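Long-range contacts in uncharacterized protein YycE (Bacillus subtilis, PDB 1TWU), which is of unknown function but, as a member of the vicinal oxygen chelate family, is probably related to glyoxalases and fosfomycin resistance proteins: residues R14-L22 and G68-H76; P111-T119 and R127-G135. All coordinates share one frame; numbering follows the deposited sequence.

Contact 1. Residues R14-L22 and G68-H76; sequences RIARPTGQL and GGSTAPVPH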
loop_
_atom_site.group_PDB
_atom_site.type_symbol
_atom_site.label_atom_id
_atom_site.label_comp_id
_atom_site.label_asym_id
_atom_site.label_seq_id
_atom_site.Cartn_x
_atom_site.Cartn_y
_atom_site.Cartn_z
ATOM N N ARG A 14 4.374 1.723 6.583
ATOM C CA ARG A 14 5.080 0.946 5.583
ATOM C C ARG A 14 4.183 -0.041 4.844
ATOM O O ARG A 14 3.350 -0.719 5.451
ATOM C CB ARG A 14 6.231 0.172 6.241
ATOM C CG ARG A 14 6.917 -0.831 5.312
ATOM C CD ARG A 14 7.976 -1.655 6.022
ATOM N NE ARG A 14 9.135 -0.849 6.403
ATOM C CZ ARG A 14 10.200 -1.310 7.057
ATOM N NH1 ARG A 14 10.267 -2.585 7.413
ATOM N NH2 ARG A 14 11.201 -0.494 7.357
ATOM N N ILE A 15 4.354 -0.095 3.525
ATOM C CA ILE A 15 3.639 -1.041 2.672
ATOM C C ILE A 15 4.749 -2.019 2.311
ATOM O O ILE A 15 5.707 -1.641 1.628
ATOM C CB ILE A 15 3.137 -0.395 1.372
ATOM C CG1 ILE A 15 2.092 0.671 1.686
ATOM C CG2 ILE A 15 2.536 -1.456 0.467
ATOM C CD1 ILE A 15 0.811 0.110 2.281
ATOM N N ALA A 16 4.644 -3.257 2.791
ATOM C CA ALA A 16 5.664 -4.271 2.519
ATOM C C ALA A 16 5.122 -5.348 1.595
ATOM O O ALA A 16 4.050 -5.896 1.832
ATOM C CB ALA A 16 6.144 -4.893 3.820
ATOM N N ARG A 17 5.876 -5.634 0.539
ATOM C CA ARG A 17 5.501 -6.641 -0.449
ATOM C C ARG A 17 6.664 -7.585 -0.727
ATOM O O ARG A 17 7.823 -7.172 -0.742
ATOM C CB ARG A 17 5.083 -5.968 -1.762
ATOM C CG ARG A 17 3.866 -5.056 -1.646
ATOM C CD ARG A 17 3.693 -4.193 -2.895
ATOM N NE ARG A 17 3.568 -4.991 -4.112
ATOM C CZ ARG A 17 2.459 -5.619 -4.491
ATOM N NH1 ARG A 17 1.358 -5.540 -3.748
ATOM N NH2 ARG A 17 2.452 -6.333 -5.614
ATOM N N PRO A 18 6.369 -8.872 -0.953
ATOM C CA PRO A 18 7.392 -9.881 -1.240
ATOM C C PRO A 18 7.758 -9.913 -2.726
ATOM O O PRO A 18 6.968 -9.503 -3.575
ATOM C CB PRO A 18 6.716 -11.164 -0.803
ATOM C CG PRO A 18 5.295 -10.918 -1.240
ATOM C CD PRO A 18 5.047 -9.501 -0.773
ATOM N N THR A 19 8.951 -10.404 -3.045
ATOM C CA THR A 19 9.375 -10.492 -4.440
ATOM C C THR A 19 10.382 -11.613 -4.644
ATOM O O THR A 19 11.048 -12.040 -3.709
ATOM C CB THR A 19 10.020 -9.155 -4.947
ATOM O OG1 THR A 19 10.278 -9.257 -6.354
ATOM C CG2 THR A 19 11.339 -8.865 -4.223
ATOM N N GLY A 20 10.472 -12.099 -5.873
ATOM C CA GLY A 20 11.433 -13.137 -6.181
ATOM C C GLY A 20 12.515 -12.533 -7.063
ATOM O O GLY A 20 13.441 -13.221 -7.493
ATOM N N GLN A 21 12.401 -11.237 -7.342
ATOM C CA GLN A 21 13.373 -10.549 -8.184
ATOM C C GLN A 21 13.590 -9.135 -7.654
ATOM O O GLN A 21 13.148 -8.157 -8.253
ATOM C CB GLN A 21 12.870 -10.520 -9.632
ATOM C CG GLN A 21 11.473 -9.925 -9.804
ATOM C CD GLN A 21 11.013 -9.936 -11.249
ATOM O OE1 GLN A 21 11.829 -10.008 -12.168
ATOM N NE2 GLN A 21 9.708 -9.847 -11.458
ATOM N N LEU A 22 14.286 -9.042 -6.523
ATOM C CA LEU A 22 14.558 -7.762 -5.871
ATOM C C LEU A 22 15.399 -6.801 -6.715
ATOM O O LEU A 22 15.310 -5.586 -6.555
ATOM C CB LEU A 22 15.234 -8.002 -4.510
ATOM C CG LEU A 22 15.338 -6.839 -3.511
ATOM C CD1 LEU A 22 13.961 -6.323 -3.136
ATOM C CD2 LEU A 22 16.061 -7.320 -2.270
ATOM N N GLY A 68 15.513 -18.757 0.397
ATOM C CA GLY A 68 15.013 -20.028 -0.092
ATOM C C GLY A 68 13.858 -19.858 -1.062
ATOM O O GLY A 68 12.844 -20.549 -0.963
ATOM N N GLY A 69 14.007 -18.932 -2.002
ATOM C CA GLY A 69 12.956 -18.702 -2.975
ATOM C C GLY A 69 11.775 -17.951 -2.394
ATOM O O GLY A 69 11.287 -18.270 -1.308
ATOM N N SER A 70 11.315 -16.947 -3.129
ATOM C CA SER A 70 10.192 -16.138 -2.692
ATOM C C SER A 70 9.371 -15.752 -3.916
ATOM O O SER A 70 9.905 -15.640 -5.018
ATOM C CB SER A 70 10.710 -14.882 -1.984
ATOM O OG SER A 70 9.660 -14.187 -1.334
ATOM N N THR A 71 8.072 -15.563 -3.731
ATOM C CA THR A 71 7.217 -15.170 -4.842
ATOM C C THR A 71 6.563 -13.842 -4.494
ATOM O O THR A 71 6.423 -13.504 -3.319
ATOM C CB THR A 71 6.099 -16.207 -5.110
ATOM O OG1 THR A 71 5.170 -16.203 -4.020
ATOM C CG2 THR A 71 6.684 -17.608 -5.260
ATOM N N ALA A 72 6.174 -13.090 -5.516
ATOM C CA ALA A 72 5.517 -11.808 -5.314
ATOM C C ALA A 72 4.023 -12.088 -5.172
ATOM O O ALA A 72 3.567 -13.181 -5.497
ATOM C CB ALA A 72 5.773 -10.907 -6.504
ATOM N N PRO A 73 3.239 -11.116 -4.669
ATOM C CA PRO A 73 1.804 -11.378 -4.535
ATOM C C PRO A 73 1.210 -11.748 -5.891
ATOM O O PRO A 73 1.731 -11.348 -6.933
ATOM C CB PRO A 73 1.253 -10.044 -4.021
ATOM C CG PRO A 73 2.399 -9.469 -3.263
ATOM C CD PRO A 73 3.579 -9.775 -4.159
ATOM N N VAL A 74 0.135 -12.526 -5.882
ATOM C CA VAL A 74 -0.517 -12.883 -7.133
ATOM C C VAL A 74 -1.113 -11.574 -7.648
ATOM O O VAL A 74 -1.929 -10.946 -6.970
ATOM C CB VAL A 74 -1.645 -13.909 -6.914
ATOM C CG1 VAL A 74 -2.369 -14.169 -8.221
ATOM C CG2 VAL A 74 -1.066 -15.201 -6.360
ATOM N N PRO A 75 -0.708 -11.143 -8.852
ATOM C CA PRO A 75 -1.212 -9.895 -9.429
ATOM C C PRO A 75 -2.722 -9.863 -9.579
ATOM O O PRO A 75 -3.335 -10.829 -10.029
ATOM C CB PRO A 75 -0.520 -9.828 -10.790
ATOM C CG PRO A 75 0.712 -10.645 -10.598
ATOM C CD PRO A 75 0.221 -11.805 -9.783
ATOM N N HIS A 76 -3.318 -8.747 -9.183
ATOM C CA HIS A 76 -4.746 -8.553 -9.328
ATOM C C HIS A 76 -4.823 -7.234 -10.091
ATOM O O HIS A 76 -4.184 -6.252 -9.708
ATOM C CB HIS A 76 -5.430 -8.435 -7.968
ATOM C CG HIS A 76 -6.920 -8.571 -8.030
ATOM N ND1 HIS A 76 -7.715 -7.729 -8.777
ATOM C CD2 HIS A 76 -7.761 -9.453 -7.436
ATOM C CE1 HIS A 76 -8.981 -8.084 -8.642
ATOM N NE2 HIS A 76 -9.036 -9.127 -7.834
#
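The pyrrolidine rings of Pro18 and Pro73 abut, CG of Pro18 lying 3.6 Å from CD of Pro73, and this pair of rigid rings is the tight part of the contact. Proline suits both places: each chain is extended here, and neither ring brings an N-H that would need a partner. Pro18 O faces the loop and receives a CA-H...O contact from Ala72 CA at 3.2 Å, while Thr71 O rests against Pro18 CB at 3.4 Å. Beside the rings, Arg17 bends at chi3 (57°) and lays its guanidinium over Pro73, whose CG sits 3.7 Å above the plane, toward the rim; Trp126 adds a cation-pi contact to the same arginine. Buried Thr19 takes Ser70 CB against its O at 3.3 Å, while its OG1 accepts the Gln21 N-H in an ST turn and bonds Asp124; this turn, with Gln21 at the N-cap position, immediately precedes helix 22-32.

The solvent side lies at exposed Gly20 and Thr71. Gly20, lacking a side chain, brings its CA to 3.2 Å from Ser70 O, and the Thr71 side chain turns away. Much of what joins these segments is apolar fit and CA-H...O attraction; Thr71 O also makes a weak hydrogen bond to His76 of the second subunit.

Contact 2. Residues P111-T119 and R127-G135; sequences PYWSNGGVT and RIVFMNSKG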
loop_
_atom_site.group_PDB
_atom_site.type_symbol
_atom_site.label_atom_id
_atom_site.label_comp_id
_atom_site.label_asym_id
_atom_site.label_seq_id
_atom_site.Cartn_x
_atom_site.Cartn_y
_atom_site.Cartn_z
ATOM N N PRO A 111 -12.526 1.451 -16.483
ATOM C CA PRO A 111 -12.326 2.451 -17.538
ATOM C C PRO A 111 -12.124 3.850 -16.954
ATOM O O PRO A 111 -11.694 4.776 -17.646
ATOM C CB PRO A 111 -13.604 2.332 -18.366
ATOM C CG PRO A 111 -14.620 1.929 -17.343
ATOM C CD PRO A 111 -13.882 0.881 -16.550
ATOM N N TYR A 112 -12.435 3.979 -15.668
ATOM C CA TYR A 112 -12.296 5.234 -14.944
ATOM C C TYR A 112 -10.849 5.719 -14.945
ATOM O O TYR A 112 -10.571 6.858 -15.328
ATOM C CB TYR A 112 -12.772 5.061 -13.498
ATOM C CG TYR A 112 -12.440 6.236 -12.612
ATOM C CD1 TYR A 112 -13.151 7.432 -12.707
ATOM C CD2 TYR A 112 -11.377 6.170 -11.717
ATOM C CE1 TYR A 112 -12.807 8.538 -11.930
ATOM C CE2 TYR A 112 -11.020 7.268 -10.938
ATOM C CZ TYR A 112 -11.737 8.448 -11.049
ATOM O OH TYR A 112 -11.371 9.533 -10.285
ATOM N N TRP A 113 -9.928 4.861 -14.510
ATOM C CA TRP A 113 -8.518 5.232 -14.464
ATOM C C TRP A 113 -7.967 5.445 -15.866
ATOM O O TRP A 113 -6.846 5.926 -16.046
ATOM C CB TRP A 113 -7.709 4.156 -13.743
ATOM C CG TRP A 113 -8.139 3.954 -12.334
ATOM C CD1 TRP A 113 -8.894 2.929 -11.849
ATOM C CD2 TRP A 113 -7.876 4.821 -11.225
ATOM N NE1 TRP A 113 -9.118 3.102 -10.502
ATOM C CE2 TRP A 113 -8.506 4.257 -10.094
ATOM C CE3 TRP A 113 -7.171 6.023 -11.077
ATOM C CZ2 TRP A 113 -8.453 4.853 -8.830
ATOM C CZ3 TRP A 113 -7.118 6.616 -9.819
ATOM C CH2 TRP A 113 -7.758 6.027 -8.712
ATOM N N SER A 114 -8.770 5.081 -16.859
ATOM C CA SER A 114 -8.388 5.236 -18.249
ATOM C C SER A 114 -8.636 6.676 -18.693
ATOM O O SER A 114 -8.056 7.144 -19.672
ATOM C CB SER A 114 -9.192 4.272 -19.114
ATOM O OG SER A 114 -8.797 4.381 -20.465
ATOM N N ASN A 115 -9.507 7.372 -17.965
ATOM C CA ASN A 115 -9.818 8.765 -18.266
ATOM C C ASN A 115 -8.797 9.669 -17.592
ATOM O O ASN A 115 -8.958 10.035 -16.428
ATOM C CB ASN A 115 -11.219 9.153 -17.766
ATOM C CG ASN A 115 -12.339 8.603 -18.643
ATOM O OD1 ASN A 115 -12.189 8.473 -19.863
ATOM N ND2 ASN A 115 -13.481 8.299 -18.023
ATOM N N GLY A 116 -7.746 10.024 -18.322
ATOM C CA GLY A 116 -6.732 10.894 -17.757
ATOM C C GLY A 116 -5.762 10.201 -16.821
ATOM O O GLY A 116 -5.181 10.837 -15.936
ATOM N N GLY A 117 -5.586 8.897 -17.015
ATOM C CA GLY A 117 -4.670 8.145 -16.184
ATOM C C GLY A 117 -3.880 7.143 -17.000
ATOM O O GLY A 117 -4.364 6.660 -18.026
ATOM N N VAL A 118 -2.659 6.842 -16.556
ATOM C CA VAL A 118 -1.795 5.879 -17.234
ATOM C C VAL A 118 -1.372 4.803 -16.239
ATOM O O VAL A 118 -0.863 5.115 -15.164
ATOM C CB VAL A 118 -0.518 6.547 -17.793
ATOM C CG1 VAL A 118 0.405 5.490 -18.394
ATOM C CG2 VAL A 118 -0.888 7.584 -18.841
ATOM N N THR A 119 -1.580 3.541 -16.602
ATOM C CA THR A 119 -1.219 2.423 -15.737
ATOM C C THR A 119 -0.024 1.653 -16.290
ATOM O O THR A 119 -0.042 1.185 -17.427
ATOM C CB THR A 119 -2.396 1.441 -15.567
ATOM O OG1 THR A 119 -3.531 2.143 -15.046
ATOM C CG2 THR A 119 -2.018 0.316 -14.606
ATOM N N ARG A 127 -0.105 -2.794 -10.289
ATOM C CA ARG A 127 -0.550 -1.720 -11.176
ATOM C C ARG A 127 -0.197 -0.333 -10.625
ATOM O O ARG A 127 -0.774 0.129 -9.639
ATOM C CB ARG A 127 -2.070 -1.810 -11.401
ATOM C CG ARG A 127 -2.565 -3.075 -12.118
ATOM C CD ARG A 127 -2.114 -3.112 -13.562
ATOM N NE ARG A 127 -2.465 -4.357 -14.249
ATOM C CZ ARG A 127 -3.580 -4.559 -14.951
ATOM N NH1 ARG A 127 -4.489 -3.603 -15.075
ATOM N NH2 ARG A 127 -3.768 -5.716 -15.564
ATOM N N ILE A 128 0.760 0.325 -11.269
ATOM C CA ILE A 128 1.174 1.658 -10.851
ATOM C C ILE A 128 0.424 2.669 -11.733
ATOM O O ILE A 128 0.652 2.766 -12.944
ATOM C CB ILE A 128 2.712 1.844 -10.998
ATOM C CG1 ILE A 128 3.446 0.624 -10.428
ATOM C CG2 ILE A 128 3.165 3.101 -10.257
ATOM C CD1 ILE A 128 3.082 0.294 -8.997
ATOM N N VAL A 129 -0.481 3.417 -11.116
ATOM C CA VAL A 129 -1.277 4.386 -11.848
ATOM C C VAL A 129 -0.846 5.828 -11.619
ATOM O O VAL A 129 -0.520 6.237 -10.504
ATOM C CB VAL A 129 -2.780 4.243 -11.481
ATOM C CG1 VAL A 129 -3.645 5.109 -12.402
ATOM C CG2 VAL A 129 -3.188 2.785 -11.575
ATOM N N PHE A 130 -0.835 6.589 -12.701
ATOM C CA PHE A 130 -0.495 8.003 -12.657
ATOM C C PHE A 130 -1.752 8.723 -13.155
ATOM O O PHE A 130 -2.070 8.696 -14.347
ATOM C CB PHE A 130 0.713 8.262 -13.559
ATOM C CG PHE A 130 1.939 7.506 -13.135
ATOM C CD1 PHE A 130 2.835 8.059 -12.221
ATOM C CD2 PHE A 130 2.167 6.214 -13.598
ATOM C CE1 PHE A 130 3.943 7.335 -11.771
ATOM C CE2 PHE A 130 3.266 5.481 -13.157
ATOM C CZ PHE A 130 4.158 6.042 -12.240
ATOM N N MET A 131 -2.481 9.329 -12.222
ATOM C CA MET A 131 -3.721 10.028 -12.542
ATOM C C MET A 131 -3.521 11.542 -12.589
ATOM O O MET A 131 -2.965 12.148 -11.663
ATOM C CB MET A 131 -4.803 9.655 -11.517
ATOM C CG MET A 131 -6.193 10.249 -11.773
ATOM S SD MET A 131 -6.929 9.880 -13.389
ATOM C CE MET A 131 -6.981 8.126 -13.356
ATOM N N ASN A 132 -3.972 12.147 -13.684
ATOM C CA ASN A 132 -3.839 13.583 -13.868
ATOM C C ASN A 132 -4.891 14.340 -13.079
ATOM O O ASN A 132 -5.839 14.870 -13.652
ATOM C CB ASN A 132 -3.969 13.946 -15.348
ATOM C CG ASN A 132 -3.523 15.366 -15.639
ATOM O OD1 ASN A 132 -3.908 15.955 -16.649
ATOM N ND2 ASN A 132 -2.693 15.920 -14.760
ATOM N N SER A 133 -4.739 14.380 -11.764
ATOM C CA SER A 133 -5.683 15.107 -10.929
ATOM C C SER A 133 -5.045 15.400 -9.585
ATOM O O SER A 133 -3.858 15.157 -9.392
ATOM C CB SER A 133 -6.986 14.313 -10.746
ATOM O OG SER A 133 -6.812 13.187 -9.910
ATOM N N LYS A 134 -5.827 15.933 -8.660
ATOM C CA LYS A 134 -5.306 16.254 -7.344
ATOM C C LYS A 134 -5.810 15.268 -6.294
ATOM O O LYS A 134 -5.469 15.380 -5.114
ATOM C CB LYS A 134 -5.699 17.686 -6.965
ATOM C CG LYS A 134 -5.120 18.760 -7.888
ATOM C CD LYS A 134 -5.351 20.170 -7.340
ATOM C CE LYS A 134 -6.820 20.587 -7.391
ATOM N NZ LYS A 134 -7.318 20.799 -8.790
ATOM N N GLY A 135 -6.617 14.305 -6.728
ATOM C CA GLY A 135 -7.149 13.306 -5.816
ATOM C C GLY A 135 -8.538 13.631 -5.303
ATOM O O GLY A 135 -9.334 14.257 -6.003
#
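Arg127 opens the second strand by laying its aliphatic part against Thr119, with CD 3.6 Å from Thr119 CG2; its charged end continues to a salt bridge with Glu121. Ile128 offers mainly its carbonyl, which receives a CA-H...O contact from Thr119. Val129, a branched residue suited to a strand, divides its methyls: CG1, anti to the backbone N (chi1 -171°), approaches Trp113 CE3 at 3.9 Å, and CG2 lies 3.5 Å from Thr119 OG1. Phe130 forms the hydrogen-bonded pair with Val118. Its N-H reaches Val118 O at 2.9 Å, and its own carbonyl O accepts from Val118 N at the same distance. The ring points to the other face, where Phe130 and Val118 both pack on Thr95 of helix 88-100. Met131 forms a non-hydrogen-bonded pair with Gly117. Bent at chi2 and chi3, its side chain lies against this residue, which has no side chain of its own, and brings SD to 3.2 Å from Gly116 O. Asn132 closes the pairing, its backbone N donating to Gly116 O at 2.9 Å, while ND2 bonds Val85 O. Strands 117-121 and 127-131 thus form an antiparallel beta hairpin, part of the C-terminal beta-alpha-beta-beta-beta module of the VOC fold.

The contacts lie on opposite sides of the chain's centre, their centres about 24 Å apart. Contact 1 involves one strand of one mixed four-stranded sheet, and contact 2 two strands of the other; both sheets have strand order 1-4-3-2. Contact 1 fastens a loop to strand 12-18, outermost within its chain, whereas contact 2 joins the two inner strands of its sheet. Both are partly buried, with six of thirteen touching residues buried in contact 2 against three of eight in contact 1. CA-H...O contacts are common to both, but backbone N-H to O bonds mark the hairpin and proline-proline packing marks contact 1. Both reach the second subunit, where Arg14 to Ala16 extend their sheet and Arg14 packs against Trp113 of the neighbouring subunit.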